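Local coordinates for protein pumilio homolog 23 (Arabidopsis thaliana, PDB 5WZJ) that binds RNA sequence-specifically, recognising an 18S rRNA sequence through its pumilio repeats, and probably regulates translation and mRNA stability, at residues Met142-Tyr147 / Lys221-Asp226; Gly211-Ser216 / Pro252-Cys257. All coordinates share one frame; numbering follows the deposited sequence. Where two conformers were deposited one is given.

Contact 1: residues Met142-Tyr147 / Lys221-Asp226; sequences MMCNCY and KYLQVD. With nucleotides of chain B.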
loop_
_atom_site.group_PDB
_atom_site.type_symbol
_atom_site.label_atom_id
_atom_site.label_comp_id
_atom_site.label_asym_id
_atom_site.label_seq_id
_atom_site.Cartn_x
_atom_site.Cartn_y
_atom_site.Cartn_z
ATOM N N MET A 142 18.095 -19.730 4.284
ATOM C CA MET A 142 17.162 -19.406 3.200
ATOM C C MET A 142 16.353 -18.147 3.516
ATOM O O MET A 142 16.115 -17.314 2.630
ATOM C CB MET A 142 16.232 -20.595 2.950
ATOM C CG MET A 142 15.369 -20.449 1.702
ATOM S SD MET A 142 14.239 -21.850 1.541
ATOM C CE MET A 142 13.271 -21.372 0.110
ATOM N N MET A 143 15.911 -17.999 4.767
ATOM C CA MET A 143 15.149 -16.819 5.160
ATOM C C MET A 143 15.962 -15.555 4.974
ATOM O O MET A 143 15.429 -14.526 4.557
ATOM C CB MET A 143 14.713 -16.926 6.624
ATOM C CG MET A 143 13.727 -18.049 6.896
ATOM S SD MET A 143 13.386 -18.300 8.663
ATOM C CE MET A 143 12.488 -16.812 9.075
ATOM N N CYS A 144 17.256 -15.611 5.286
ATOM C CA CYS A 144 18.133 -14.451 5.212
ATOM C C CYS A 144 18.746 -14.251 3.834
ATOM O O CYS A 144 19.451 -13.261 3.626
ATOM C CB CYS A 144 19.245 -14.575 6.258
ATOM S SG CYS A 144 18.576 -14.552 7.929
ATOM N N ASN A 145 18.476 -15.145 2.891
ATOM C CA ASN A 145 19.109 -15.100 1.578
ATOM C C ASN A 145 18.300 -14.187 0.663
ATOM O O ASN A 145 17.072 -14.278 0.627
ATOM C CB ASN A 145 19.188 -16.517 0.999
ATOM C CG ASN A 145 19.807 -16.548 -0.378
ATOM O OD1 ASN A 145 19.106 -16.496 -1.395
ATOM N ND2 ASN A 145 21.126 -16.624 -0.419
ATOM N N CYS A 146 18.982 -13.302 -0.082
ATOM C CA CYS A 146 18.244 -12.348 -0.903
ATOM C C CYS A 146 17.303 -13.061 -1.874
ATOM O O CYS A 146 16.150 -12.649 -2.032
ATOM C CB CYS A 146 19.199 -11.398 -1.641
ATOM S SG CYS A 146 20.502 -12.122 -2.646
ATOM N N TYR A 147 17.752 -14.150 -2.500
ATOM C CA TYR A 147 16.873 -14.853 -3.436
ATOM C C TYR A 147 15.900 -15.776 -2.706
ATOM O O TYR A 147 14.708 -15.804 -3.028
ATOM C CB TYR A 147 17.710 -15.635 -4.461
ATOM C CG TYR A 147 18.888 -14.823 -4.989
ATOM C CD1 TYR A 147 18.687 -13.763 -5.860
ATOM C CD2 TYR A 147 20.191 -15.102 -4.585
ATOM C CE1 TYR A 147 19.755 -13.005 -6.334
ATOM C CE2 TYR A 147 21.269 -14.356 -5.055
ATOM C CZ TYR A 147 21.035 -13.301 -5.923
ATOM O OH TYR A 147 22.079 -12.545 -6.406
ATOM N N LYS A 221 16.603 -12.891 17.596
ATOM C CA LYS A 221 17.026 -11.501 17.757
ATOM C C LYS A 221 17.683 -10.972 16.489
ATOM O O LYS A 221 17.563 -9.781 16.168
ATOM C CB LYS A 221 17.973 -11.377 18.959
ATOM C CG LYS A 221 18.403 -9.935 19.321
ATOM C CD LYS A 221 18.632 -9.719 20.846
ATOM C CE LYS A 221 19.921 -10.393 21.362
ATOM N NZ LYS A 221 20.107 -10.444 22.875
ATOM N N TYR A 222 18.351 -11.839 15.730
ATOM C CA TYR A 222 18.988 -11.353 14.520
ATOM C C TYR A 222 18.136 -11.544 13.274
ATOM O O TYR A 222 18.312 -10.790 12.312
ATOM C CB TYR A 222 20.384 -11.984 14.398
ATOM C CG TYR A 222 21.207 -11.362 15.517
ATOM C CD1 TYR A 222 21.674 -10.048 15.404
ATOM C CD2 TYR A 222 21.406 -12.030 16.733
ATOM C CE1 TYR A 222 22.379 -9.439 16.434
ATOM C CE2 TYR A 222 22.110 -11.429 17.773
ATOM C CZ TYR A 222 22.594 -10.128 17.618
ATOM O OH TYR A 222 23.298 -9.522 18.642
ATOM N N LEU A 223 17.172 -12.470 13.287
ATOM C CA LEU A 223 16.155 -12.451 12.235
ATOM C C LEU A 223 15.390 -11.128 12.238
ATOM O O LEU A 223 14.966 -10.651 11.179
ATOM C CB LEU A 223 15.195 -13.634 12.406
ATOM C CG LEU A 223 15.770 -15.058 12.249
ATOM C CD1 LEU A 223 14.673 -16.094 12.460
ATOM C CD2 LEU A 223 16.450 -15.286 10.892
ATOM N N GLN A 224 15.222 -10.524 13.424
ATOM C CA GLN A 224 14.511 -9.252 13.557
ATOM C C GLN A 224 15.151 -8.151 12.720
ATOM O O GLN A 224 14.450 -7.281 12.186
ATOM C CB GLN A 224 14.494 -8.820 15.033
ATOM C CG GLN A 224 13.519 -9.572 15.926
ATOM C CD GLN A 224 13.608 -9.112 17.374
ATOM O OE1 GLN A 224 14.457 -8.294 17.725
ATOM N NE2 GLN A 224 12.741 -9.642 18.218
ATOM N N VAL A 225 16.481 -8.152 12.615
ATOM C CA VAL A 225 17.219 -7.049 12.007
ATOM C C VAL A 225 17.852 -7.454 10.684
ATOM O O VAL A 225 18.593 -6.670 10.083
ATOM C CB VAL A 225 18.279 -6.470 12.969
ATOM C CG1 VAL A 225 17.605 -5.878 14.222
ATOM C CG2 VAL A 225 19.296 -7.540 13.364
ATOM N N ASP A 226 17.579 -8.652 10.204
ATOM C CA ASP A 226 18.025 -9.021 8.871
ATOM C C ASP A 226 16.928 -8.644 7.891
ATOM O O ASP A 226 15.773 -9.044 8.064
ATOM C CB ASP A 226 18.337 -10.513 8.775
ATOM C CG ASP A 226 18.791 -10.915 7.393
ATOM O OD1 ASP A 226 17.927 -11.113 6.505
ATOM O OD2 ASP A 226 20.014 -11.034 7.199
ATOM P P G B 11 21.156 -10.166 -8.987
ATOM O OP1 G B 11 21.874 -10.465 -7.723
ATOM O OP2 G B 11 21.404 -8.896 -9.708
ATOM O "O5'" G B 11 21.473 -11.402 -9.922
ATOM C "C5'" G B 11 21.290 -11.361 -11.331
ATOM C "C4'" G B 11 21.269 -12.769 -11.875
ATOM O "O4'" G B 11 19.911 -13.278 -11.774
ATOM C "C3'" G B 11 21.679 -12.932 -13.337
ATOM O "O3'" G B 11 22.281 -14.221 -13.522
ATOM C "C2'" G B 11 20.340 -12.925 -14.048
ATOM O "O2'" G B 11 20.361 -13.543 -15.317
ATOM C "C1'" G B 11 19.472 -13.696 -13.045
ATOM N N9 G B 11 18.043 -13.415 -13.197
ATOM C C8 G B 11 17.400 -12.203 -13.021
ATOM N N7 G B 11 16.118 -12.259 -13.307
ATOM C C5 G B 11 15.907 -13.579 -13.703
ATOM C C6 G B 11 14.727 -14.238 -14.131
ATOM O O6 G B 11 13.594 -13.765 -14.251
ATOM N N1 G B 11 14.968 -15.577 -14.455
ATOM C C2 G B 11 16.190 -16.210 -14.357
ATOM N N2 G B 11 16.232 -17.513 -14.699
ATOM N N3 G B 11 17.299 -15.608 -13.954
ATOM C C4 G B 11 17.089 -14.305 -13.652
ATOM P P G B 10 17.455 -5.595 -5.919
ATOM O OP1 G B 10 18.674 -4.795 -6.141
ATOM O OP2 G B 10 16.157 -5.215 -6.507
ATOM O "O5'" G B 10 17.720 -7.084 -6.427
ATOM C "C5'" G B 10 18.798 -7.869 -5.933
ATOM C "C4'" G B 10 18.828 -9.219 -6.612
ATOM O "O4'" G B 10 17.616 -9.940 -6.252
ATOM C "C3'" G B 10 18.857 -9.173 -8.146
ATOM O "O3'" G B 10 19.583 -10.287 -8.670
ATOM C "C2'" G B 10 17.393 -9.346 -8.508
ATOM O "O2'" G B 10 17.158 -9.867 -9.798
ATOM C "C1'" G B 10 16.925 -10.315 -7.422
ATOM N N9 G B 10 15.480 -10.242 -7.220
ATOM C C8 G B 10 14.731 -9.078 -7.176
ATOM N N7 G B 10 13.454 -9.319 -7.080
ATOM C C5 G B 10 13.354 -10.707 -7.080
ATOM C C6 G B 10 12.214 -11.542 -6.983
ATOM O O6 G B 10 11.037 -11.202 -6.885
ATOM N N1 G B 10 12.550 -12.891 -7.011
ATOM C C2 G B 10 13.827 -13.384 -7.109
ATOM N N2 G B 10 13.959 -14.726 -7.110
ATOM N N3 G B 10 14.896 -12.611 -7.197
ATOM C C4 G B 10 14.592 -11.297 -7.181
HETATM O O HOH W 1 20.782 -11.434 4.706
#
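Asp-226 OD1 accepts the backbone N of Ser-229, and more weakly that of Tyr-228, while it rests 3.6 Å from Cys-144 CA. This makes Asp-226 the N-cap of helix 227-239. Its CG stands anti to the backbone N (chi1 180°), which brings the carboxylate over the Cys-144 side chain. Cys-144 SG packs 3.7 Å from Asp-226 CG. The other oxygen has a separate task. A water donates to Asp-226 OD2 (2.6 Å) and also to Cys-144 O, so it bridges the cap to the backbone of Cys-144. No direct hydrogen bond joins the two segments.

Beside this polar link lies an apolar one. Cys-144 SG also meets Leu-223 CD2 at 3.7 Å. The other branch of that leucine, CD1, is 4.1 Å from Met-143 CE. The two side chains cross at about a right angle, and the methionine reaches across with its chain bent at chi3 (69°). Met-143 and Leu-223 are both buried.

Further along, Asn-145 is the N-cap of helix 146-160. Its OD1 accepts from Gly-148 N and, weakly, from Tyr-147 N. Tyr-147 OH donates to OP1 of G11 of chain B in a very short bond of 2.5 Å. That phosphate oxygen and O3' of G10 of chain B both lie at the ring edge, in its plane. With a phenylalanine in place of Tyr-147, the hydroxyl is lost and the G11 phosphate would probably be left without this hydrogen-bond donor. The tyrosine's hydrogen bond is to the RNA phosphate backbone. Two successive pumilio repeats, 3 and 4, thus pack side by side, each with a capped helix start, as in the PUF superhelix.

Contact 2: residues Gly211-Ser216 / Pro252-Cys257; sequences GLLSCS and PLILRC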
loop_
_atom_site.group_PDB
_atom_site.type_symbol
_atom_site.label_atom_id
_atom_site.label_comp_id
_atom_site.label_asym_id
_atom_site.label_seq_id
_atom_site.Cartn_x
_atom_site.Cartn_y
_atom_site.Cartn_z
ATOM N N GLY A 211 7.969 -23.915 11.452
ATOM C CA GLY A 211 9.363 -24.240 11.182
ATOM C C GLY A 211 10.241 -23.007 11.040
ATOM O O GLY A 211 11.388 -22.991 11.498
ATOM N N LEU A 212 9.715 -21.951 10.413
ATOM C CA LEU A 212 10.509 -20.736 10.268
ATOM C C LEU A 212 10.761 -20.060 11.600
ATOM O O LEU A 212 11.700 -19.265 11.713
ATOM C CB LEU A 212 9.821 -19.732 9.336
ATOM C CG LEU A 212 9.494 -20.241 7.925
ATOM C CD1 LEU A 212 8.837 -19.122 7.093
ATOM C CD2 LEU A 212 10.733 -20.782 7.226
ATOM N N LEU A 213 9.946 -20.356 12.610
ATOM C CA LEU A 213 10.019 -19.660 13.882
ATOM C C LEU A 213 10.646 -20.489 14.989
ATOM O O LEU A 213 10.798 -19.980 16.097
ATOM C CB LEU A 213 8.621 -19.219 14.324
ATOM C CG LEU A 213 7.911 -18.216 13.422
ATOM C CD1 LEU A 213 6.528 -17.927 13.977
ATOM C CD2 LEU A 213 8.720 -16.936 13.300
ATOM N N SER A 214 10.991 -21.749 14.744
ATOM C CA SER A 214 11.487 -22.601 15.828
ATOM C C SER A 214 13.011 -22.552 15.886
ATOM O O SER A 214 13.711 -23.540 15.691
ATOM C CB SER A 214 10.997 -24.030 15.653
ATOM O OG SER A 214 11.516 -24.517 14.454
ATOM N N CYS A 215 13.520 -21.360 16.120
ATOM C CA CYS A 215 14.935 -21.163 16.360
ATOM C C CYS A 215 15.089 -20.599 17.766
ATOM O O CYS A 215 14.098 -20.297 18.442
ATOM C CB CYS A 215 15.543 -20.234 15.304
ATOM S SG CYS A 215 14.748 -18.585 15.296
ATOM N N SER A 216 16.340 -20.459 18.214
ATOM C CA SER A 216 16.588 -19.946 19.552
ATOM C C SER A 216 16.160 -18.488 19.644
ATOM O O SER A 216 16.019 -17.802 18.635
ATOM C CB SER A 216 18.072 -20.093 19.912
ATOM O OG SER A 216 18.876 -19.227 19.126
ATOM N N PRO A 252 4.466 -13.459 19.875
ATOM C CA PRO A 252 5.409 -13.559 21.013
ATOM C C PRO A 252 6.713 -14.261 20.676
ATOM O O PRO A 252 7.754 -13.909 21.249
ATOM C CB PRO A 252 4.610 -14.347 22.069
ATOM C CG PRO A 252 3.188 -14.110 21.722
ATOM C CD PRO A 252 3.125 -13.963 20.232
ATOM N N LEU A 253 6.695 -15.248 19.771
ATOM C CA LEU A 253 7.947 -15.857 19.317
ATOM C C LEU A 253 8.812 -14.846 18.568
ATOM O O LEU A 253 10.012 -14.719 18.831
ATOM C CB LEU A 253 7.659 -17.084 18.437
ATOM C CG LEU A 253 6.965 -18.294 19.073
ATOM C CD1 LEU A 253 6.574 -19.348 18.023
ATOM C CD2 LEU A 253 7.837 -18.923 20.150
ATOM N N ILE A 254 8.214 -14.099 17.636
ATOM C CA ILE A 254 8.968 -13.094 16.885
ATOM C C ILE A 254 9.550 -12.033 17.811
ATOM O O ILE A 254 10.682 -11.572 17.613
ATOM C CB ILE A 254 8.076 -12.454 15.805
ATOM C CG1 ILE A 254 7.664 -13.520 14.770
ATOM C CG2 ILE A 254 8.794 -11.254 15.155
ATOM C CD1 ILE A 254 6.708 -12.997 13.714
ATOM N N LEU A 255 8.781 -11.602 18.816
ATOM C CA LEU A 255 9.223 -10.554 19.725
ATOM C C LEU A 255 10.072 -11.078 20.875
ATOM O O LEU A 255 10.493 -10.280 21.716
ATOM C CB LEU A 255 8.018 -9.784 20.296
ATOM C CG LEU A 255 7.260 -8.931 19.262
ATOM C CD1 LEU A 255 6.099 -8.178 19.902
ATOM C CD2 LEU A 255 8.214 -7.956 18.557
ATOM N N ARG A 256 10.305 -12.389 20.939
ATOM C CA ARG A 256 11.126 -13.028 21.977
ATOM C C ARG A 256 10.539 -12.861 23.376
ATOM O O ARG A 256 11.279 -12.751 24.356
ATOM C CB ARG A 256 12.572 -12.505 21.943
ATOM C CG ARG A 256 13.269 -12.780 20.598
ATOM C CD ARG A 256 14.562 -12.007 20.438
ATOM N NE ARG A 256 15.514 -12.278 21.508
ATOM C CZ ARG A 256 15.778 -11.442 22.518
ATOM N NH1 ARG A 256 16.669 -11.784 23.451
ATOM N NH2 ARG A 256 15.154 -10.267 22.604
ATOM N N CYS A 257 9.215 -12.841 23.529
ATOM C CA CYS A 257 8.691 -12.639 24.872
ATOM C C CYS A 257 7.814 -13.802 25.323
ATOM O O CYS A 257 6.898 -13.641 26.131
ATOM C CB CYS A 257 7.972 -11.296 24.994
ATOM S SG CYS A 257 6.783 -10.889 23.772
#
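Leu-213 reaches across to two residues of the last turn of helix 244-254. Its CD2 methyl lies 3.9 Å from Ile-254 CG1, and the two side chains cross obliquely. Ile-254 CG1 sits anti to the carbonyl carbon (chi1 -64°), which turns this branch toward the leucine. Nearer the backbone, Leu-213 CB approaches Leu-253 CD1 at 4.2 Å. Leu-213 is therefore touched at its base by one residue and at its end by the next one in the chain. No hydrogen bond crosses between the segments. Leu-213 and Ile-254 are buried, while Leu-253 is partly exposed.

The backbone on each side sets these residues in place. Leu-213 lies on helix 202-213. Beyond it the chain leaves by an inverse gamma turn centred on Ser-214, with a weak bond from Cys-215 N to Leu-213 O. Ser-216 then caps the next helix, 217-223, through its OG and Asp-219 N. On the other side, helix 244-254 is closed by a Schellman motif. Arg-256 takes a positive phi of 63°, Cys-257 N bonds to Pro-252 O at 2.9 Å, and Arg-256 N bonds to Leu-253 O at 3.2 Å. Leu-253 and Ile-254 stand within the turn that these bonds complete. The buried arginine side chain makes a salt bridge with Glu-276 through NH2 and touches Met-220 and Lys-221 of helix 217-223.

The contact joins the ends of two helices, and its nearest atom is about 13 Å from the bound RNA. Helix 227-239 touches both partners, with Leu-233 against Leu-213 and Leu-237 against Ile-254. Met-220 of helix 217-223 also touches Leu-213, and Leu-289 of helix 284-296 touches Ile-254.

How the contacts relate
The centres of the two contacts are 13 Å apart, on the same side of the chain's centre. Their segments alternate along the chain: 142-147, 211-216, 221-226, then 252-257. Helices 202-213 and 217-223 follow each other directly, so contact 2 begins just before the second half of contact 1. The contacts also touch. Gln-224 NE2 lies 2.9 Å from Ile-254 O, a probable hydrogen bond, and Met-143 SD packs 3.6 Å from Leu-212 O. Contact 1 joins pumilio repeat 3 to repeat 4, while contact 2 joins the start and end of repeat 4, within the right-handed superhelix that binds RNA.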